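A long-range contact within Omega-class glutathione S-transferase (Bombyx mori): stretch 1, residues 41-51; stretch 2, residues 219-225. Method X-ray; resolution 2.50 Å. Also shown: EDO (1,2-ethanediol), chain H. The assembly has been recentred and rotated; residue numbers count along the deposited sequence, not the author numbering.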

ATOM      1  N   ALA A  41       3.485   1.928   3.080  1.00 19.87           N
ATOM      2  CA  ALA A  41       4.291   2.876   2.326  1.00 18.59           C
ATOM      3  C   ALA A  41       3.827   2.932   0.862  1.00 17.17           C
ATOM      4  O   ALA A  41       3.932   3.983   0.217  1.00 17.88           O
ATOM      5  CB  ALA A  41       5.753   2.507   2.428  1.00 18.94           C
ATOM      6  N   GLN A  42       3.302   1.817   0.343  1.00 17.44           N
ATOM      7  CA  GLN A  42       2.817   1.784  -1.048  1.00 18.68           C
ATOM      8  C   GLN A  42       1.708   2.825  -1.306  1.00 18.88           C
ATOM      9  O   GLN A  42       1.618   3.406  -2.399  1.00 16.42           O
ATOM     10  CB  GLN A  42       2.332   0.388  -1.449  1.00 16.95           C
ATOM     11  CG  GLN A  42       2.010   0.270  -2.936  1.00 16.02           C
ATOM     12  CD  GLN A  42       1.555  -1.131  -3.336  1.00 18.28           C
ATOM     13  OE1 GLN A  42       1.435  -2.028  -2.477  1.00 18.76           O
ATOM     14  NE2 GLN A  42       1.284  -1.327  -4.642  1.00 14.62           N
ATOM     15  N   ARG A  43       0.872   3.054  -0.296  1.00 18.43           N
ATOM     16  CA  ARG A  43      -0.146   4.101  -0.366  1.00 19.37           C
ATOM     17  C   ARG A  43       0.459   5.433  -0.769  1.00 19.67           C
ATOM     18  O   ARG A  43      -0.110   6.157  -1.602  1.00 19.47           O
ATOM     19  CB  ARG A  43      -0.843   4.259   0.989  1.00 17.45           C
ATOM     20  CG  ARG A  43      -1.787   3.154   1.313  1.00 16.49           C
ATOM     21  CD  ARG A  43      -2.177   3.238   2.747  1.00 19.97           C
ATOM     22  NE  ARG A  43      -3.409   2.504   3.015  1.00 18.62           N
ATOM     23  CZ  ARG A  43      -3.959   2.398   4.215  1.00 18.81           C
ATOM     24  NH1 ARG A  43      -3.360   2.968   5.271  1.00 17.48           N
ATOM     25  NH2 ARG A  43      -5.107   1.732   4.350  1.00 17.77           N
ATOM     26  N   THR A  44       1.605   5.763  -0.174  1.00 18.19           N
ATOM     27  CA  THR A  44       2.235   7.051  -0.434  1.00 16.88           C
ATOM     28  C   THR A  44       2.791   7.091  -1.866  1.00 17.98           C
ATOM     29  O   THR A  44       2.604   8.079  -2.583  1.00 19.82           O
ATOM     30  CB  THR A  44       3.324   7.347   0.615  1.00 17.66           C
ATOM     31  OG1 THR A  44       2.736   7.350   1.932  1.00 15.95           O
ATOM     32  CG2 THR A  44       3.990   8.693   0.335  1.00 17.22           C
ATOM     33  N   ILE A  45       3.467   6.017  -2.285  1.00 18.24           N
ATOM     34  CA  ILE A  45       3.935   5.870  -3.681  1.00 17.16           C
ATOM     35  C   ILE A  45       2.802   6.010  -4.713  1.00 16.41           C
ATOM     36  O   ILE A  45       2.932   6.744  -5.706  1.00 17.47           O
ATOM     37  CB  ILE A  45       4.571   4.476  -3.911  1.00 19.03           C
ATOM     38  CG1 ILE A  45       5.635   4.166  -2.842  1.00 18.24           C
ATOM     39  CG2 ILE A  45       5.115   4.360  -5.321  1.00 14.09           C
ATOM     40  CD1 ILE A  45       6.794   5.143  -2.848  1.00 19.41           C
ATOM     41  N   LEU A  46       1.704   5.287  -4.496  1.00 14.89           N
ATOM     42  CA  LEU A  46       0.582   5.332  -5.429  1.00 18.27           C
ATOM     43  C   LEU A  46       0.108   6.767  -5.584  1.00 19.27           C
ATOM     44  O   LEU A  46      -0.036   7.268  -6.698  1.00 17.54           O
ATOM     45  CB  LEU A  46      -0.590   4.461  -4.938  1.00 16.33           C
ATOM     46  CG  LEU A  46      -0.312   2.956  -4.888  1.00 16.20           C
ATOM     47  CD1 LEU A  46      -1.484   2.227  -4.276  1.00 18.27           C
ATOM     48  CD2 LEU A  46       0.024   2.406  -6.297  1.00 16.86           C
ATOM     49  N   ALA A  47      -0.128   7.422  -4.451  1.00 18.80           N
ATOM     50  CA  ALA A  47      -0.617   8.782  -4.466  1.00 18.50           C
ATOM     51  C   ALA A  47       0.350   9.659  -5.255  1.00 19.65           C
ATOM     52  O   ALA A  47      -0.056  10.368  -6.200  1.00 20.08           O
ATOM     53  CB  ALA A  47      -0.815   9.304  -3.029  1.00 17.95           C
ATOM     54  N   LEU A  48       1.627   9.605  -4.888  1.00 19.71           N
ATOM     55  CA  LEU A  48       2.634  10.412  -5.582  1.00 20.82           C
ATOM     56  C   LEU A  48       2.669  10.098  -7.081  1.00 22.33           C
ATOM     57  O   LEU A  48       2.763  11.022  -7.913  1.00 21.98           O
ATOM     58  CB  LEU A  48       4.013  10.209  -4.968  1.00 20.32           C
ATOM     59  CG  LEU A  48       4.198  10.726  -3.544  1.00 20.69           C
ATOM     60  CD1 LEU A  48       5.460  10.132  -2.966  1.00 22.38           C
ATOM     61  CD2 LEU A  48       4.283  12.232  -3.527  1.00 19.06           C
ATOM     62  N   ASN A  49       2.593   8.810  -7.433  1.00 20.17           N
ATOM     63  CA  ASN A  49       2.550   8.441  -8.853  1.00 20.58           C
ATOM     64  C   ASN A  49       1.344   9.023  -9.569  1.00 18.66           C
ATOM     65  O   ASN A  49       1.478   9.661 -10.611  1.00 20.08           O
ATOM     66  CB  ASN A  49       2.546   6.923  -9.037  1.00 20.90           C
ATOM     67  CG  ASN A  49       3.874   6.279  -8.660  1.00 21.20           C
ATOM     68  OD1 ASN A  49       4.832   6.965  -8.275  1.00 22.74           O
ATOM     69  ND2 ASN A  49       3.933   4.948  -8.764  1.00 19.39           N
ATOM     70  N   ALA A  50       0.158   8.792  -9.016  1.00 19.05           N
ATOM     71  CA  ALA A  50      -1.068   9.194  -9.690  1.00 18.03           C
ATOM     72  C   ALA A  50      -1.102  10.714  -9.918  1.00 22.96           C
ATOM     73  O   ALA A  50      -1.594  11.199 -10.967  1.00 20.89           O
ATOM     74  CB  ALA A  50      -2.288   8.728  -8.895  1.00 14.58           C
ATOM     75  N   LYS A  51      -0.568  11.459  -8.942  1.00 22.01           N
ATOM     76  CA  LYS A  51      -0.596  12.927  -8.984  1.00 21.59           C
ATOM     77  C   LYS A  51       0.596  13.483  -9.759  1.00 21.44           C
ATOM     78  O   LYS A  51       0.681  14.687 -10.021  1.00 22.94           O
ATOM     79  CB  LYS A  51      -0.663  13.531  -7.559  1.00 20.93           C
ATOM     80  CG  LYS A  51      -1.925  13.130  -6.772  1.00 19.85           C
ATOM     81  CD  LYS A  51      -1.891  13.654  -5.323  1.00 21.45           C
ATOM     82  CE  LYS A  51      -2.307  15.109  -5.203  1.00 20.48           C
ATOM     83  NZ  LYS A  51      -3.700  15.372  -5.732  1.00 21.63           N
ATOM     84  N   SER A 219      -1.618   3.358 -14.442  1.00 16.63           N
ATOM     85  CA  SER A 219      -0.154   3.574 -14.478  1.00 18.20           C
ATOM     86  C   SER A 219       0.480   3.837 -13.112  1.00 17.32           C
ATOM     87  O   SER A 219       1.688   3.613 -12.949  1.00 17.73           O
ATOM     88  CB  SER A 219       0.248   4.665 -15.467  1.00 15.72           C
ATOM     89  OG  SER A 219      -0.407   5.884 -15.179  1.00 18.53           O
ATOM     90  N   ALA A 220      -0.307   4.323 -12.149  1.00 15.17           N
ATOM     91  CA  ALA A 220       0.228   4.533 -10.794  1.00 17.02           C
ATOM     92  C   ALA A 220       0.513   3.178 -10.163  1.00 18.28           C
ATOM     93  O   ALA A 220       1.491   3.027  -9.409  1.00 15.39           O
ATOM     94  CB  ALA A 220      -0.739   5.328  -9.913  1.00 14.19           C
ATOM     95  N   VAL A 221      -0.354   2.207 -10.463  1.00 14.94           N
ATOM     96  CA  VAL A 221      -0.169   0.852  -9.985  1.00 15.30           C
ATOM     97  C   VAL A 221       0.925   0.113 -10.761  1.00 17.85           C
ATOM     98  O   VAL A 221       1.859  -0.442 -10.159  1.00 18.80           O
ATOM     99  CB  VAL A 221      -1.482   0.037 -10.054  1.00 18.04           C
ATOM    100  CG1 VAL A 221      -1.217  -1.406  -9.702  1.00 16.30           C
ATOM    101  CG2 VAL A 221      -2.545   0.642  -9.106  1.00 16.21           C
ATOM    102  N   SER A 222       0.842   0.137 -12.091  1.00 17.36           N
ATOM    103  CA  SER A 222       1.667  -0.772 -12.891  1.00 19.92           C
ATOM    104  C   SER A 222       3.165  -0.500 -12.777  1.00 17.60           C
ATOM    105  O   SER A 222       3.970  -1.416 -12.807  1.00 17.92           O
ATOM    106  CB  SER A 222       1.235  -0.764 -14.358  1.00 16.19           C
ATOM    107  OG  SER A 222       1.375   0.527 -14.930  1.00 16.91           O
ATOM    108  N   GLN A 223       3.539   0.757 -12.624  1.00 17.88           N
ATOM    109  CA  GLN A 223       4.956   1.086 -12.639  1.00 19.41           C
ATOM    110  C   GLN A 223       5.625   0.652 -11.333  1.00 19.99           C
ATOM    111  O   GLN A 223       6.854   0.576 -11.262  1.00 22.36           O
ATOM    112  CB  GLN A 223       5.126   2.592 -12.838  1.00 18.77           C
ATOM    113  CG  GLN A 223       4.570   3.368 -11.670  1.00 21.94           C
ATOM    114  CD  GLN A 223       4.702   4.868 -11.843  1.00 26.23           C
ATOM    115  OE1 GLN A 223       5.713   5.462 -11.435  1.00 31.50           O
ATOM    116  NE2 GLN A 223       3.670   5.502 -12.439  1.00 24.44           N
ATOM    117  N   TYR A 224       4.819   0.370 -10.306  1.00 19.12           N
ATOM    118  CA  TYR A 224       5.342  -0.036  -9.000  1.00 18.07           C
ATOM    119  C   TYR A 224       5.056  -1.516  -8.677  1.00 18.90           C
ATOM    120  O   TYR A 224       5.427  -1.999  -7.611  1.00 20.22           O
ATOM    121  CB  TYR A 224       4.767   0.868  -7.882  1.00 17.44           C
ATOM    122  CG  TYR A 224       5.458   0.768  -6.527  1.00 17.66           C
ATOM    123  CD1 TYR A 224       6.809   1.083  -6.389  1.00 17.44           C
ATOM    124  CD2 TYR A 224       4.751   0.395  -5.375  1.00 19.32           C
ATOM    125  CE1 TYR A 224       7.463   1.013  -5.134  1.00 17.10           C
ATOM    126  CE2 TYR A 224       5.395   0.327  -4.100  1.00 16.24           C
ATOM    127  CZ  TYR A 224       6.757   0.638  -4.004  1.00 20.27           C
ATOM    128  OH  TYR A 224       7.426   0.571  -2.793  1.00 22.30           O
ATOM    129  N   LEU A 225       4.369  -2.224  -9.573  1.00 22.89           N
ATOM    130  CA  LEU A 225       4.040  -3.638  -9.331  1.00 22.35           C
ATOM    131  C   LEU A 225       5.260  -4.474  -8.918  1.00 23.06           C
ATOM    132  O   LEU A 225       6.368  -4.299  -9.452  1.00 24.79           O
ATOM    133  CB  LEU A 225       3.440  -4.279 -10.578  1.00 21.58           C
ATOM    134  CG  LEU A 225       1.960  -3.989 -10.803  1.00 25.14           C
ATOM    135  CD1 LEU A 225       1.498  -4.696 -12.105  1.00 19.16           C
ATOM    136  CD2 LEU A 225       1.125  -4.428  -9.578  1.00 18.96           C
TER
HETATM  137  C1  EDO H 304       5.525  10.012 -10.919  1.00 37.17           C
HETATM  138  O1  EDO H 304       5.210  10.823  -9.761  1.00 31.27           O
HETATM  139  C2  EDO H 304       6.772   9.151 -10.662  1.00 33.72           C
HETATM  140  O2  EDO H 304       6.688   7.885 -11.344  1.00 33.58           O

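The contact between these two stretches is a small, largely apolar packing of a helix against the end of another helix and the turn that follows it, fastened by a single hydrogen bond from an asparagine side chain to a backbone carbonyl. It illustrates a general principle: segments far apart in sequence, here by at least 170 residues, are often joined by van der Waals packing together with a well-placed polar group.

Residues 41-51 are helical, with successive backbone bonds such as Asn49 N to Ile45 O (2.7 Å) and Ala50 N to Leu46 O (2.8 Å). A helix presents one face through residues spaced three or four apart, and the contacting side chains follow that pattern: Gln42, Ile45, Leu46, Asn49 and Ala50. Ala47 points away. The second stretch begins as helix and continues as loop or turn; the CA-to-CB bonds of Ala220, Gln223 and Tyr224 point toward the first. Together the surfaces bury 416 Å².

The backbones come closest at Asn49 and Ala220, whose CA atoms lie 4.9 Å apart. The small side chain of Ala220 suits this close approach: its CB lies 3.9 Å from Ala50 CB and 3.7 Å from Ala50 N. Here Asn49 supplies the polar link, its ND2 donating to Ala220 O at 3.2 Å with a nearly straight N-H...O angle of 168°. Leu46 CD2 also packs against this carbonyl, 3.5 Å from Ala220 O, and lies 4.2 Å from Val221 CG2.

Proximity alone does not make a bond, as Gln223 demonstrates. Its OE1 lies 3.3 Å from Asn49 ND2, but the angle is poor. The Gln223 amide is engaged otherwise: NE2 donates to Ser219 O within its own stretch (2.8 Å), while OE1 accepts from O2 of the 1,2-ethanediol (2.6 Å), a molecule probably carried over from the crystallisation liquor.

Tyr224 has the largest area covered of any residue in the contact, and its ring is used in two ways. Ile45 CG2 sits over one face, 3.8 Å from the centroid of the Tyr224 ring and 11° off the normal, a CH-pi arrangement in which a weakly polarised methyl meets the electron-rich ring. Gln42 meets the edge, its CG making the closest approach, 3.6 Å from Tyr224 CE2. The Gln42 amide and the Tyr224 hydroxyl are hydrogen-bonded elsewhere in the structure.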